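Local coordinates for UPF0403 protein yphP (Bacillus subtilis, PDB 3FHK) that acts as a dithiol bacilliredoxin of the thioredoxin superfamily, removing bacillithiol from S-bacillithiolated proteins, and has disulfide isomerase activity, at residues A[29-34]-A[80-85]; A[46-51]-A[111-116]. The protein carries 2 engineered substitutions. All blocks are in the same frame, centred on the assembly; numbering follows the deposited sequence.

Interaction 1: A[29-34]-A[80-85]; sequences EELTTA and NTVTVF
E29 and E30 pair with V82 and T83 as a short parallel beta ladder at the edge of the mixed sheet of a thioredoxin-like fold. Strand 29-30 is the outermost strand on this side, and strand 80-85 is its inner neighbour. Three backbone bonds hold the ladder. E29 straddles V82, its N donating to T81 O and its O accepting from T83 N at 2.8 Å. The next bond runs from L31 N to T83 O at 2.9 Å, nearly straight at the hydrogen (173°), with the donor almost on the line of the carbonyl bond.

The two faces of the ladder are packed differently. L31 turns its CD1 to the isopropyl group of V82, 3.8 Å from CG2, the two side chains meeting at a slant, while its CB lies 4.1 Å from V84 CG1. Helix 34-43 covers this hydrophobic patch, with F40 touching both L31 and V82. On the face of E30 and T83, helix 2-24 is the cover, and R20 on it forms a salt bridge with E30 OE2. T83 lies with OG1 anti to its backbone N (chi1 174°), bonded to V51 O on the next strand inward, while its CG2 is turned to E29 O at 3.8 Å.

Past L31 the chain turns off toward helix 34-43, and a single water takes the place of the next direct bond, donating to L31 O at 2.6 Å and accepting from F85 N at 2.8 Å.

Interaction 2: A[46-51]-A[111-116]; sequences GTTLVV and ALLKGK
Strands 47-51 and 111-114 run antiparallel, their axes at 156° and 4.5 Å apart at closest approach, with T48-L113 and V50-A111 as hydrogen-bonded pairs and T47-K114 and L49-L112 as non-hydrogen-bonded ones. Each hydrogen-bonded pair is closed by two bonds; the one from V50 N to A111 O is nearly straight (177°), at 2.7 Å. G115 N adds a fifth bond, to G46 O.

On one face T48 and L113 lie side by side, and L113 CD2 reaches across to V50 CG2, a tight 3.5 Å contact. F40 and M41 of helix 34-43 pack there on T48 and L113 respectively. The other face carries T47, L49, L112 and K114. L112 CD2 presses on T48 O at 3.2 Å, L49 CD1 rests 3.7 Å from A111 O, and helix 132-146 covers both leucines.

Where the pairing ends at G46 and G115, K114 bends at chi2 and again at chi3 (-79°), which brings CE to a close 3.4 Å from T47 CG2. A water beside the two glycines donates to G46 O and G115 O and accepts from T48 OG1, itself held by N80 ND2.

This is the antiparallel junction of a thioredoxin-like sheet, where the parallel half meets the hairpin of strands 109-114 and 117-122; strand 47-53 then runs on toward the CXC motif, C56-G57-C58.

Interactions 1 and 2 are seams of one mixed sheet, their centres about 12 Å apart. The strands lie in the order 29-30, 80-85, 47-53, 109-114, 117-122, so the neighbours 80-85 and 47-53 join the two seams. Between them N80 N bonds to T47 O at 2.9 Å, and V82 CG2 packs on V50 CG2. Along the chain the segments alternate: 29-34, 46-51, 80-85, 111-116. Helix 34-43, between the first two, lies over one face of both contacts. This interleaving ties the N-terminal and C-terminal halves into one thioredoxin-like domain, with strand 47-53 at the centre of its sheet.

Interaction 1: A[29-34]-A[80-85]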
loop_
_atom_site.group_PDB
_atom_site.type_symbol
_atom_site.label_atom_id
_atom_site.label_comp_id
_atom_site.label_asym_id
_atom_site.label_seq_id
_atom_site.Cartn_x
_atom_site.Cartn_y
_atom_site.Cartn_z
ATOM N N GLU A 29 30.992 -10.838 5.371
ATOM C CA GLU A 29 30.096 -11.868 5.868
ATOM C C GLU A 29 28.921 -11.278 6.635
ATOM O O GLU A 29 29.093 -10.470 7.555
ATOM C CB GLU A 29 30.841 -12.856 6.759
ATOM C CG GLU A 29 29.925 -13.880 7.397
ATOM C CD GLU A 29 30.687 -15.017 8.033
ATOM O OE1 GLU A 29 31.777 -15.350 7.520
ATOM O OE2 GLU A 29 30.200 -15.576 9.038
ATOM N N GLU A 30 27.727 -11.702 6.245
ATOM C CA GLU A 30 26.501 -11.313 6.924
ATOM C C GLU A 30 26.351 -12.047 8.249
ATOM O O GLU A 30 26.480 -13.264 8.305
ATOM C CB GLU A 30 25.287 -11.638 6.055
ATOM C CG GLU A 30 24.819 -10.501 5.214
ATOM C CD GLU A 30 23.418 -10.716 4.688
ATOM O OE1 GLU A 30 23.178 -11.735 4.004
ATOM O OE2 GLU A 30 22.558 -9.854 4.958
ATOM N N LEU A 31 26.088 -11.303 9.316
ATOM C CA LEU A 31 25.635 -11.924 10.555
ATOM C C LEU A 31 24.211 -11.462 10.775
ATOM O O LEU A 31 23.970 -10.311 11.099
ATOM C CB LEU A 31 26.543 -11.555 11.721
ATOM C CG LEU A 31 28.020 -11.828 11.409
ATOM C CD1 LEU A 31 28.921 -10.993 12.301
ATOM C CD2 LEU A 31 28.357 -13.312 11.528
ATOM N N THR A 32 23.265 -12.368 10.567
ATOM C CA THR A 32 21.857 -12.004 10.472
ATOM C C THR A 32 21.092 -12.426 11.727
ATOM O O THR A 32 19.876 -12.261 11.830
ATOM C CB THR A 32 21.239 -12.673 9.230
ATOM O OG1 THR A 32 21.110 -14.082 9.464
ATOM C CG2 THR A 32 22.141 -12.452 8.006
ATOM N N THR A 33 21.839 -12.946 12.689
ATOM C CA THR A 33 21.276 -13.594 13.858
ATOM C C THR A 33 22.139 -13.310 15.086
ATOM O O THR A 33 23.367 -13.253 14.999
ATOM C CB THR A 33 21.189 -15.111 13.617
ATOM O OG1 THR A 33 19.905 -15.430 13.060
ATOM C CG2 THR A 33 21.389 -15.875 14.891
ATOM N N ALA A 34 21.491 -13.114 16.229
ATOM C CA ALA A 34 22.215 -12.841 17.459
ATOM C C ALA A 34 23.213 -13.959 17.753
ATOM O O ALA A 34 24.312 -13.709 18.249
ATOM C CB ALA A 34 21.257 -12.650 18.605
ATOM N N ASN A 80 39.397 -9.802 8.771
ATOM C CA ASN A 80 37.990 -10.164 8.594
ATOM C C ASN A 80 37.118 -8.956 8.273
ATOM O O ASN A 80 37.436 -7.820 8.647
ATOM C CB ASN A 80 37.435 -10.851 9.844
ATOM C CG ASN A 80 38.407 -11.849 10.440
ATOM O OD1 ASN A 80 38.768 -12.827 9.796
ATOM N ND2 ASN A 80 38.832 -11.606 11.681
ATOM N N THR A 81 36.011 -9.222 7.591
ATOM C CA THR A 81 35.025 -8.206 7.255
ATOM C C THR A 81 33.647 -8.808 7.445
ATOM O O THR A 81 33.350 -9.898 6.952
ATOM C CB THR A 81 35.133 -7.788 5.785
ATOM O OG1 THR A 81 35.126 -8.963 4.976
ATOM C CG2 THR A 81 36.414 -7.006 5.528
ATOM N N VAL A 82 32.796 -8.108 8.176
ATOM C CA VAL A 82 31.477 -8.645 8.463
ATOM C C VAL A 82 30.501 -7.494 8.598
ATOM O O VAL A 82 30.887 -6.334 8.754
ATOM C CB VAL A 82 31.462 -9.493 9.754
ATOM C CG1 VAL A 82 32.586 -10.516 9.735
ATOM C CG2 VAL A 82 31.565 -8.609 10.973
ATOM N N THR A 83 29.226 -7.807 8.512
ATOM C CA THR A 83 28.246 -6.755 8.588
ATOM C C THR A 83 26.992 -7.230 9.282
ATOM O O THR A 83 26.648 -8.415 9.249
ATOM C CB THR A 83 27.912 -6.183 7.182
ATOM O OG1 THR A 83 26.848 -5.238 7.299
ATOM C CG2 THR A 83 27.516 -7.295 6.211
ATOM N N VAL A 84 26.342 -6.287 9.943
ATOM C CA VAL A 84 25.016 -6.489 10.474
ATOM C C VAL A 84 24.171 -5.381 9.880
ATOM O O VAL A 84 24.665 -4.274 9.655
ATOM C CB VAL A 84 25.002 -6.402 12.007
ATOM C CG1 VAL A 84 25.587 -7.678 12.622
ATOM C CG2 VAL A 84 25.780 -5.174 12.462
ATOM N N PHE A 85 22.905 -5.682 9.616
ATOM C CA PHE A 85 22.023 -4.749 8.941
ATOM C C PHE A 85 21.027 -4.130 9.905
ATOM O O PHE A 85 20.000 -4.728 10.219
ATOM C CB PHE A 85 21.272 -5.442 7.804
ATOM C CG PHE A 85 20.885 -4.512 6.693
ATOM C CD1 PHE A 85 20.111 -3.400 6.952
ATOM C CD2 PHE A 85 21.307 -4.737 5.394
ATOM C CE1 PHE A 85 19.752 -2.532 5.940
ATOM C CE2 PHE A 85 20.955 -3.865 4.382
ATOM C CZ PHE A 85 20.175 -2.758 4.660
HETATM O O HOH W 1 22.952 -8.524 9.469
#

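Interaction 2: A[46-51]-A[111-116]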
loop_
_atom_site.group_PDB
_atom_site.type_symbol
_atom_site.label_atom_id
_atom_site.label_comp_id
_atom_site.label_asym_id
_atom_site.label_seq_id
_atom_site.Cartn_x
_atom_site.Cartn_y
_atom_site.Cartn_z
ATOM N N GLY A 46 42.610 -11.532 15.170
ATOM C CA GLY A 46 43.217 -10.494 14.365
ATOM C C GLY A 46 42.263 -9.330 14.203
ATOM O O GLY A 46 41.436 -9.076 15.080
ATOM N N THR A 47 42.364 -8.626 13.080
ATOM C CA THR A 47 41.544 -7.438 12.892
ATOM C C THR A 47 40.270 -7.704 12.108
ATOM O O THR A 47 40.224 -8.562 11.220
ATOM C CB THR A 47 42.327 -6.273 12.263
ATOM O OG1 THR A 47 42.866 -6.668 10.989
ATOM C CG2 THR A 47 43.459 -5.846 13.207
ATOM N N THR A 48 39.233 -6.953 12.461
ATOM C CA THR A 48 37.949 -7.054 11.805
ATOM C C THR A 48 37.362 -5.682 11.523
ATOM O O THR A 48 37.383 -4.804 12.380
ATOM C CB THR A 48 36.946 -7.851 12.643
ATOM O OG1 THR A 48 37.342 -9.228 12.676
ATOM C CG2 THR A 48 35.539 -7.743 12.033
ATOM N N LEU A 49 36.866 -5.503 10.301
ATOM C CA LEU A 49 36.021 -4.363 9.978
ATOM C C LEU A 49 34.571 -4.805 10.058
ATOM O O LEU A 49 34.142 -5.707 9.342
ATOM C CB LEU A 49 36.319 -3.802 8.586
ATOM C CG LEU A 49 35.418 -2.620 8.220
ATOM C CD1 LEU A 49 35.671 -1.484 9.182
ATOM C CD2 LEU A 49 35.617 -2.158 6.760
ATOM N N VAL A 50 33.833 -4.179 10.957
ATOM C CA VAL A 50 32.417 -4.427 11.094
ATOM C C VAL A 50 31.717 -3.237 10.467
ATOM O O VAL A 50 32.040 -2.075 10.756
ATOM C CB VAL A 50 32.010 -4.553 12.588
ATOM C CG1 VAL A 50 30.494 -4.678 12.734
ATOM C CG2 VAL A 50 32.732 -5.751 13.254
ATOM N N VAL A 51 30.775 -3.517 9.582
ATOM C CA VAL A 51 29.950 -2.457 9.030
ATOM C C VAL A 51 28.529 -2.636 9.521
ATOM O O VAL A 51 27.913 -3.688 9.335
ATOM C CB VAL A 51 29.962 -2.446 7.494
ATOM C CG1 VAL A 51 28.995 -1.382 6.964
ATOM C CG2 VAL A 51 31.376 -2.203 6.986
ATOM N N ALA A 111 33.024 -0.331 12.857
ATOM C CA ALA A 111 34.035 -0.566 13.868
ATOM C C ALA A 111 35.175 -1.423 13.344
ATOM O O ALA A 111 34.953 -2.428 12.660
ATOM C CB ALA A 111 33.425 -1.198 15.131
ATOM N N LEU A 112 36.394 -0.991 13.663
ATOM C CA LEU A 112 37.597 -1.788 13.503
ATOM C C LEU A 112 37.861 -2.490 14.838
ATOM O O LEU A 112 38.013 -1.832 15.878
ATOM C CB LEU A 112 38.785 -0.888 13.154
ATOM C CG LEU A 112 39.812 -1.368 12.118
ATOM C CD1 LEU A 112 41.200 -0.821 12.428
ATOM C CD2 LEU A 112 39.859 -2.883 12.001
ATOM N N LEU A 113 37.898 -3.820 14.807
ATOM C CA LEU A 113 38.169 -4.627 16.000
ATOM C C LEU A 113 39.571 -5.207 15.993
ATOM O O LEU A 113 40.138 -5.474 14.938
ATOM C CB LEU A 113 37.217 -5.819 16.054
ATOM C CG LEU A 113 35.784 -5.665 16.552
ATOM C CD1 LEU A 113 35.267 -4.253 16.377
ATOM C CD2 LEU A 113 34.912 -6.671 15.824
ATOM N N LYS A 114 40.119 -5.404 17.185
ATOM C CA LYS A 114 41.243 -6.306 17.391
ATOM C C LYS A 114 40.668 -7.341 18.344
ATOM O O LYS A 114 40.186 -6.983 19.420
ATOM C CB LYS A 114 42.421 -5.571 18.029
ATOM C CG LYS A 114 43.593 -6.459 18.426
ATOM C CD LYS A 114 44.765 -6.349 17.455
ATOM C CE LYS A 114 44.531 -7.156 16.186
ATOM N NZ LYS A 114 45.693 -7.104 15.242
ATOM N N GLY A 115 40.674 -8.610 17.945
ATOM C CA GLY A 115 39.859 -9.602 18.624
ATOM C C GLY A 115 38.412 -9.133 18.583
ATOM O O GLY A 115 37.881 -8.826 17.513
ATOM N N LYS A 116 37.770 -9.049 19.741
ATOM C CA LYS A 116 36.420 -8.489 19.800
ATOM C C LYS A 116 36.385 -7.094 20.448
ATOM O O LYS A 116 35.324 -6.588 20.807
ATOM C CB LYS A 116 35.455 -9.451 20.497
ATOM C CG LYS A 116 35.830 -9.793 21.920
ATOM C CD LYS A 116 34.854 -10.791 22.535
ATOM C CE LYS A 116 35.024 -10.863 24.051
ATOM N NZ LYS A 116 33.957 -11.685 24.699
HETATM O O HOH W 2 38.520 -9.359 14.866
#